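Trichothecene 3-O-acetyltransferase (Gibberella zeae, PDB 3B2S) transfers an acetyl group, most likely from acetyl-coenzyme A, to the 3-hydroxyl of trichothecene toxins. Local coordinates at residues G11-L16 with S361-T366; L309-Y314 with Q345-L350. All coordinates share one frame; numbering follows the deposited sequence.

In the fold
Contact 1 joins the N-terminal segment 11-16 to the loop 361-366, which runs between helix 340-356 and strand 375-379. Contact 2 lies wholly between these two ends in sequence, pairing strand 310-318, an outermost strand of the seven-stranded mixed sheet, with helix 340-356. Their centres are about 12 Å apart, on the same side of the chain's centre. The two meet directly: Leu365 O probably accepts a hydrogen bond from Tyr314 OH, at 2.6 Å, and Val363 and Leu365 pack on Leu350. Both contacts touch the bound trichothecene, so these parts probably line part of its pocket; the side chain of Thr313 is about 7 Å from the bound coenzyme A.

Contact 1. Residues G11-L16 with S361-T366; sequences GQLPGL and SNVSLT. With MG (magnesium ion), chain B; B2S ((3alpha,7alpha)-3,7,15-trihydroxy-12,13-epoxytrichothec-9-en-8-one), chain E.
Leu13 lays its two methyl groups against Val363 and Leu365, joining the turn that leads into helix 14-17 to the loop 361-366 in this acyltransferase of the coenzyme A-dependent class. No direct hydrogen bond crosses between the two segments; apolar side chains and one bridging water join them. Leu13 turns CG beside its backbone N (chi1 -74°), and its branched end divides the work. CD2 presses on Val363 CG1 at 3.4 Å, tighter than usual for two carbons, while CD1 meets Leu365 CG at 3.9 Å. Leu13 crosses each partner at about a right angle. Branched aliphatic residues suit this buried place, where Val363 also packs on Tyr353 and Leu354 of helix 340-356.

Pro14 forms the more open margin: its ring carbon CG lies 4.0 Å from Ser361 CA, with CD near the Val363 carbonyl. Having no N-H to offer, the ring brings only carbon to the loop. Polar contact falls instead to the water, which accepts from Gly15 N at 2.8 Å and donates to Val363 O. Ser364 points away and makes an ST turn, its OG accepting from Thr366 N at 157° and pairing also with Asp221.

The two ends of segment 361-366 face different sites. Towards Thr366 it borders the ligand: Leu365 CB comes within 4.0 Å of C14 of the bound trichothecene, and from the other segment Leu16 CD2 approaches C15. At Ser361 the side chain leaves the backbone away from segment 11-16, and its torsion (chi1 62°) places OG at the metal. This OG hydrogen-bonds Asp359 and, with two waters, binds the magnesium ion, the Ser361 OG to magnesium distance being 2.4 Å.

Contact 2. Residues L309-Y314 with Q345-L350; sequences LQNMTY and QRTRGL. With B2S ((3alpha,7alpha)-3,7,15-trihydroxy-12,13-epoxytrichothec-9-en-8-one), chain E.
Asn311 and Arg346 reach each other's segments by different torsions. The asparagine swings CG anti to its backbone N (chi1 -159°), carrying the amide over to the helix; the arginine runs extended through chi2 and then bends at chi3 (58°), which brings its guanidinium end to the strand. ND2 of Asn311 donates to Thr347 OG1 at 3.1 Å, nearly straight and in the amide plane. Thr347 OG1 also bonds Met343 O one turn earlier, so a short hydroxyl serves both helix and strand.

OD1 of the same amide accepts from Met312 N at 2.7 Å and from Gln211, leaving neither end of the buried group without a partner. Here helix 340-356 packs across strand 310-318, an outermost strand of the seven-stranded mixed sheet, with 9.2 Å between the axes of the two short segments and 118° between their directions.

Arginine suits this partly exposed position on the helix because its long chain can span to a strand carbonyl. Arg346 NH1 and Arg346 NH2 both grip Met312 O end-on, in the guanidinium plane; sharing one acceptor leaves both bonds clearly bent. NH1 lies in the carbonyl plane, while NH2 is tilted from it. Asn311 ND2 lies over one face of the guanidinium. The ring of Tyr314 stands almost perpendicular to that group, with Arg346 NH2 at the ring edge, 3.4 Å from Tyr314 CE1; the Tyr314 hydroxyl also bonds Gln211 NE2. At the start of the strand segment, Leu309 CD1 touches Thr347 CG2, the side chains crossing at about a right angle. Met312, bent at chi2 and chi3, leads away from the helix, and its CE sits 3.6 Å from the epoxide oxygen O2 of the bound trichothecene.

Contact 1. Residues G11-L16 with S361-T366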
loop_
_atom_site.group_PDB
_atom_site.type_symbol
_atom_site.label_atom_id
_atom_site.label_comp_id
_atom_site.label_asym_id
_atom_site.label_seq_id
_atom_site.Cartn_x
_atom_site.Cartn_y
_atom_site.Cartn_z
ATOM N N GLY A 11 5.948 12.209 5.367
ATOM C CA GLY A 11 4.551 12.341 4.983
ATOM C C GLY A 11 4.237 13.686 4.327
ATOM O O GLY A 11 3.123 13.916 3.895
ATOM N N GLN A 12 5.238 14.556 4.236
ATOM C CA GLN A 12 5.106 15.832 3.546
ATOM C C GLN A 12 5.407 15.669 2.038
ATOM O O GLN A 12 5.360 16.644 1.303
ATOM C CB GLN A 12 6.027 16.904 4.167
ATOM C CG GLN A 12 5.945 17.078 5.713
ATOM C CD GLN A 12 4.670 17.788 6.200
ATOM O OE1 GLN A 12 3.914 18.352 5.418
ATOM N NE2 GLN A 12 4.434 17.743 7.507
ATOM N N LEU A 13 5.728 14.439 1.599
ATOM C CA LEU A 13 5.878 14.131 0.159
ATOM C C LEU A 13 4.576 14.440 -0.574
ATOM O O LEU A 13 3.488 13.965 -0.166
ATOM C CB LEU A 13 6.267 12.666 -0.057
ATOM C CG LEU A 13 7.704 12.244 0.259
ATOM C CD1 LEU A 13 7.800 10.729 0.526
ATOM C CD2 LEU A 13 8.627 12.650 -0.880
ATOM N N PRO A 14 4.652 15.291 -1.623
ATOM C CA PRO A 14 3.452 15.685 -2.376
ATOM C C PRO A 14 2.620 14.521 -2.876
ATOM O O PRO A 14 1.377 14.611 -2.874
ATOM C CB PRO A 14 4.033 16.512 -3.536
ATOM C CG PRO A 14 5.202 17.204 -2.863
ATOM C CD PRO A 14 5.843 16.022 -2.108
ATOM N N GLY A 15 3.294 13.441 -3.277
ATOM C CA GLY A 15 2.628 12.244 -3.801
ATOM C C GLY A 15 1.867 11.459 -2.748
ATOM O O GLY A 15 0.936 10.724 -3.079
ATOM N N LEU A 16 2.251 11.623 -1.482
ATOM C CA LEU A 16 1.553 10.968 -0.363
ATOM C C LEU A 16 0.408 11.820 0.194
ATOM O O LEU A 16 -0.676 11.302 0.507
ATOM C CB LEU A 16 2.548 10.612 0.728
ATOM C CG LEU A 16 3.635 9.648 0.246
ATOM C CD1 LEU A 16 4.432 9.161 1.446
ATOM C CD2 LEU A 16 3.037 8.469 -0.507
ATOM N N SER A 361 8.178 20.026 -4.074
ATOM C CA SER A 361 7.418 19.575 -5.252
ATOM C C SER A 361 8.199 18.613 -6.160
ATOM O O SER A 361 7.589 17.866 -6.917
ATOM C CB SER A 361 6.874 20.768 -6.059
ATOM O OG SER A 361 7.957 21.557 -6.556
ATOM N N ASN A 362 9.528 18.613 -6.070
ATOM C CA ASN A 362 10.339 17.721 -6.915
ATOM C C ASN A 362 10.615 16.343 -6.282
ATOM O O ASN A 362 11.230 15.488 -6.915
ATOM C CB ASN A 362 11.699 18.326 -7.224
ATOM C CG ASN A 362 11.619 19.653 -7.926
ATOM O OD1 ASN A 362 10.769 19.868 -8.795
ATOM N ND2 ASN A 362 12.549 20.554 -7.570
ATOM N N VAL A 363 10.182 16.125 -5.043
ATOM C CA VAL A 363 10.609 14.908 -4.325
ATOM C C VAL A 363 9.523 13.850 -4.527
ATOM O O VAL A 363 8.318 14.131 -4.355
ATOM C CB VAL A 363 10.874 15.182 -2.825
ATOM C CG1 VAL A 363 11.535 13.962 -2.149
ATOM C CG2 VAL A 363 11.765 16.420 -2.656
ATOM N N SER A 364 9.954 12.651 -4.929
ATOM C CA SER A 364 9.048 11.545 -5.217
ATOM C C SER A 364 9.735 10.210 -4.959
ATOM O O SER A 364 10.869 9.995 -5.390
ATOM C CB SER A 364 8.601 11.578 -6.685
ATOM O OG SER A 364 7.778 10.458 -6.985
ATOM N N LEU A 365 9.029 9.306 -4.284
ATOM C CA LEU A 365 9.504 7.925 -4.147
ATOM C C LEU A 365 9.645 7.157 -5.489
ATOM O O LEU A 365 10.251 6.076 -5.530
ATOM C CB LEU A 365 8.568 7.159 -3.213
ATOM C CG LEU A 365 8.549 7.613 -1.745
ATOM C CD1 LEU A 365 7.621 6.700 -0.954
ATOM C CD2 LEU A 365 9.947 7.606 -1.113
ATOM N N THR A 366 9.076 7.700 -6.569
ATOM C CA THR A 366 9.213 7.111 -7.896
ATOM C C THR A 366 9.637 8.211 -8.901
ATOM O O THR A 366 9.185 8.241 -10.050
ATOM C CB THR A 366 7.923 6.398 -8.363
ATOM O OG1 THR A 366 6.840 7.325 -8.300
ATOM C CG2 THR A 366 7.572 5.200 -7.443
HETATM MG MG MG B . 8.700 21.877 -8.803
HETATM C C13 B2S E . 4.474 2.158 -4.772
HETATM O O2 B2S E . 5.117 2.170 -3.428
HETATM C C12 B2S E . 3.852 2.881 -3.588
HETATM C C5 B2S E . 3.857 4.403 -3.364
HETATM C C14 B2S E . 5.216 5.074 -3.694
HETATM C C4 B2S E . 3.585 4.399 -1.823
HETATM C C3 B2S E . 3.021 2.985 -1.478
HETATM O O3 B2S E . 1.791 3.051 -0.720
HETATM C C2 B2S E . 2.689 2.346 -2.829
HETATM O O1 B2S E . 1.387 2.862 -3.282
HETATM C C11 B2S E . 1.383 4.154 -4.044
HETATM C C10 B2S E . 0.085 4.663 -4.337
HETATM C C9 B2S E . 0.088 5.295 -5.595
HETATM C C16 B2S E . -1.206 5.884 -6.179
HETATM C C8 B2S E . 1.317 5.403 -6.295
HETATM O O5 B2S E . 1.366 5.971 -7.393
HETATM C C7 B2S E . 2.641 4.807 -5.683
HETATM O O4 B2S E . 3.845 5.291 -6.295
HETATM C C6 B2S E . 2.659 5.032 -4.145
HETATM C C15 B2S E . 2.453 6.534 -3.803
HETATM O O6 B2S E . 2.393 7.254 -5.052
HETATM O O HOH W 1 5.967 12.862 -3.873
HETATM O O HOH W 2 10.163 23.160 -7.714
HETATM O O HOH W 3 7.285 20.691 -9.848
#

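Contact 2. Residues L309-Y314 with Q345-L350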
loop_
_atom_site.group_PDB
_atom_site.type_symbol
_atom_site.label_atom_id
_atom_site.label_comp_id
_atom_site.label_asym_id
_atom_site.label_seq_id
_atom_site.Cartn_x
_atom_site.Cartn_y
_atom_site.Cartn_z
ATOM N N LEU A 309 6.301 5.962 7.792
ATOM C CA LEU A 309 7.712 5.721 7.995
ATOM C C LEU A 309 8.080 4.605 7.033
ATOM O O LEU A 309 8.209 3.442 7.415
ATOM C CB LEU A 309 8.009 5.341 9.469
ATOM C CG LEU A 309 9.487 5.133 9.873
ATOM C CD1 LEU A 309 10.438 6.137 9.149
ATOM C CD2 LEU A 309 9.641 5.242 11.405
ATOM N N GLN A 310 8.214 4.988 5.764
ATOM C CA GLN A 310 8.362 4.040 4.671
ATOM C C GLN A 310 9.377 4.666 3.715
ATOM O O GLN A 310 9.464 5.886 3.613
ATOM C CB GLN A 310 7.020 3.901 3.946
ATOM C CG GLN A 310 6.930 2.761 2.958
ATOM C CD GLN A 310 6.113 3.131 1.738
ATOM O OE1 GLN A 310 4.901 3.372 1.828
ATOM N NE2 GLN A 310 6.781 3.207 0.584
ATOM N N ASN A 311 10.130 3.824 3.017
ATOM C CA ASN A 311 11.022 4.276 1.971
ATOM C C ASN A 311 10.915 3.247 0.855
ATOM O O ASN A 311 9.990 2.416 0.857
ATOM C CB ASN A 311 12.448 4.425 2.518
ATOM C CG ASN A 311 13.317 5.360 1.680
ATOM O OD1 ASN A 311 13.024 5.621 0.520
ATOM N ND2 ASN A 311 14.412 5.841 2.272
ATOM N N MET A 312 11.795 3.350 -0.131
ATOM C CA MET A 312 11.880 2.383 -1.221
ATOM C C MET A 312 13.318 1.882 -1.311
ATOM O O MET A 312 14.243 2.542 -0.815
ATOM C CB MET A 312 11.557 3.039 -2.560
ATOM C CG MET A 312 10.300 3.878 -2.592
ATOM S SD MET A 312 8.783 2.948 -2.445
ATOM C CE MET A 312 8.637 2.266 -4.107
ATOM N N THR A 313 13.506 0.727 -1.952
ATOM C CA THR A 313 14.849 0.362 -2.423
ATOM C C THR A 313 14.747 0.353 -3.936
ATOM O O THR A 313 13.683 0.035 -4.474
ATOM C CB THR A 313 15.339 -1.028 -1.907
ATOM O OG1 THR A 313 14.424 -2.054 -2.292
ATOM C CG2 THR A 313 15.509 -1.021 -0.393
ATOM N N TYR A 314 15.837 0.740 -4.606
ATOM C CA TYR A 314 15.874 0.890 -6.081
ATOM C C TYR A 314 16.912 -0.080 -6.629
ATOM O O TYR A 314 17.976 -0.251 -6.020
ATOM C CB TYR A 314 16.257 2.327 -6.484
ATOM C CG TYR A 314 15.283 3.330 -5.895
ATOM C CD1 TYR A 314 15.576 3.988 -4.697
ATOM C CD2 TYR A 314 14.039 3.548 -6.488
ATOM C CE1 TYR A 314 14.645 4.887 -4.119
ATOM C CE2 TYR A 314 13.099 4.447 -5.927
ATOM C CZ TYR A 314 13.409 5.085 -4.733
ATOM O OH TYR A 314 12.486 5.952 -4.164
ATOM N N GLN A 345 20.253 5.136 7.075
ATOM C CA GLN A 345 20.994 6.279 6.543
ATOM C C GLN A 345 20.252 6.938 5.379
ATOM O O GLN A 345 20.117 8.171 5.340
ATOM C CB GLN A 345 22.414 5.857 6.127
ATOM C CG GLN A 345 23.248 6.961 5.417
ATOM C CD GLN A 345 23.697 8.097 6.325
ATOM O OE1 GLN A 345 24.024 9.183 5.843
ATOM N NE2 GLN A 345 23.707 7.866 7.633
ATOM N N ARG A 346 19.802 6.120 4.432
ATOM C CA ARG A 346 18.999 6.598 3.293
ATOM C C ARG A 346 17.740 7.334 3.762
ATOM O O ARG A 346 17.442 8.443 3.309
ATOM C CB ARG A 346 18.650 5.436 2.360
ATOM C CG ARG A 346 19.910 4.869 1.616
ATOM C CD ARG A 346 19.563 3.724 0.664
ATOM N NE ARG A 346 18.574 4.188 -0.309
ATOM C CZ ARG A 346 17.330 3.733 -0.403
ATOM N NH1 ARG A 346 16.889 2.736 0.384
ATOM N NH2 ARG A 346 16.531 4.280 -1.295
ATOM N N THR A 347 17.011 6.725 4.694
ATOM C CA THR A 347 15.782 7.329 5.224
ATOM C C THR A 347 16.032 8.658 5.953
ATOM O O THR A 347 15.254 9.621 5.795
ATOM C CB THR A 347 15.001 6.311 6.102
ATOM O OG1 THR A 347 14.716 5.149 5.314
ATOM C CG2 THR A 347 13.640 6.909 6.616
ATOM N N ARG A 348 17.111 8.734 6.734
ATOM C CA ARG A 348 17.493 9.995 7.344
ATOM C C ARG A 348 17.827 11.048 6.296
ATOM O O ARG A 348 17.466 12.222 6.457
ATOM C CB ARG A 348 18.651 9.822 8.332
ATOM C CG ARG A 348 18.295 8.869 9.502
ATOM C CD ARG A 348 19.499 8.669 10.446
ATOM N NE ARG A 348 19.925 9.941 11.034
ATOM C CZ ARG A 348 21.132 10.164 11.550
ATOM N NH1 ARG A 348 22.051 9.203 11.530
ATOM N NH2 ARG A 348 21.418 11.351 12.070
ATOM N N GLY A 349 18.516 10.630 5.233
ATOM C CA GLY A 349 18.878 11.543 4.157
ATOM C C GLY A 349 17.638 12.097 3.475
ATOM O O GLY A 349 17.564 13.295 3.223
ATOM N N LEU A 350 16.678 11.228 3.143
ATOM C CA LEU A 350 15.447 11.709 2.517
ATOM C C LEU A 350 14.677 12.692 3.405
ATOM O O LEU A 350 14.260 13.757 2.934
ATOM C CB LEU A 350 14.542 10.552 2.089
ATOM C CG LEU A 350 13.148 10.887 1.535
ATOM C CD1 LEU A 350 13.218 11.814 0.284
ATOM C CD2 LEU A 350 12.385 9.580 1.208
HETATM C C13 B2S E . 4.474 2.158 -4.772
HETATM O O2 B2S E . 5.117 2.170 -3.428
HETATM C C12 B2S E . 3.852 2.881 -3.588
HETATM C C5 B2S E . 3.857 4.403 -3.364
HETATM C C14 B2S E . 5.216 5.074 -3.694
HETATM C C4 B2S E . 3.585 4.399 -1.823
HETATM C C3 B2S E . 3.021 2.985 -1.478
HETATM O O3 B2S E . 1.791 3.051 -0.720
HETATM C C2 B2S E . 2.689 2.346 -2.829
HETATM O O1 B2S E . 1.387 2.862 -3.282
HETATM C C11 B2S E . 1.383 4.154 -4.044
HETATM C C10 B2S E . 0.085 4.663 -4.337
HETATM C C9 B2S E . 0.088 5.295 -5.595
HETATM C C16 B2S E . -1.206 5.884 -6.179
HETATM C C8 B2S E . 1.317 5.403 -6.295
HETATM O O5 B2S E . 1.366 5.971 -7.393
HETATM C C7 B2S E . 2.641 4.807 -5.683
HETATM O O4 B2S E . 3.845 5.291 -6.295
HETATM C C6 B2S E . 2.659 5.032 -4.145
HETATM C C15 B2S E . 2.453 6.534 -3.803
HETATM O O6 B2S E . 2.393 7.254 -5.052
#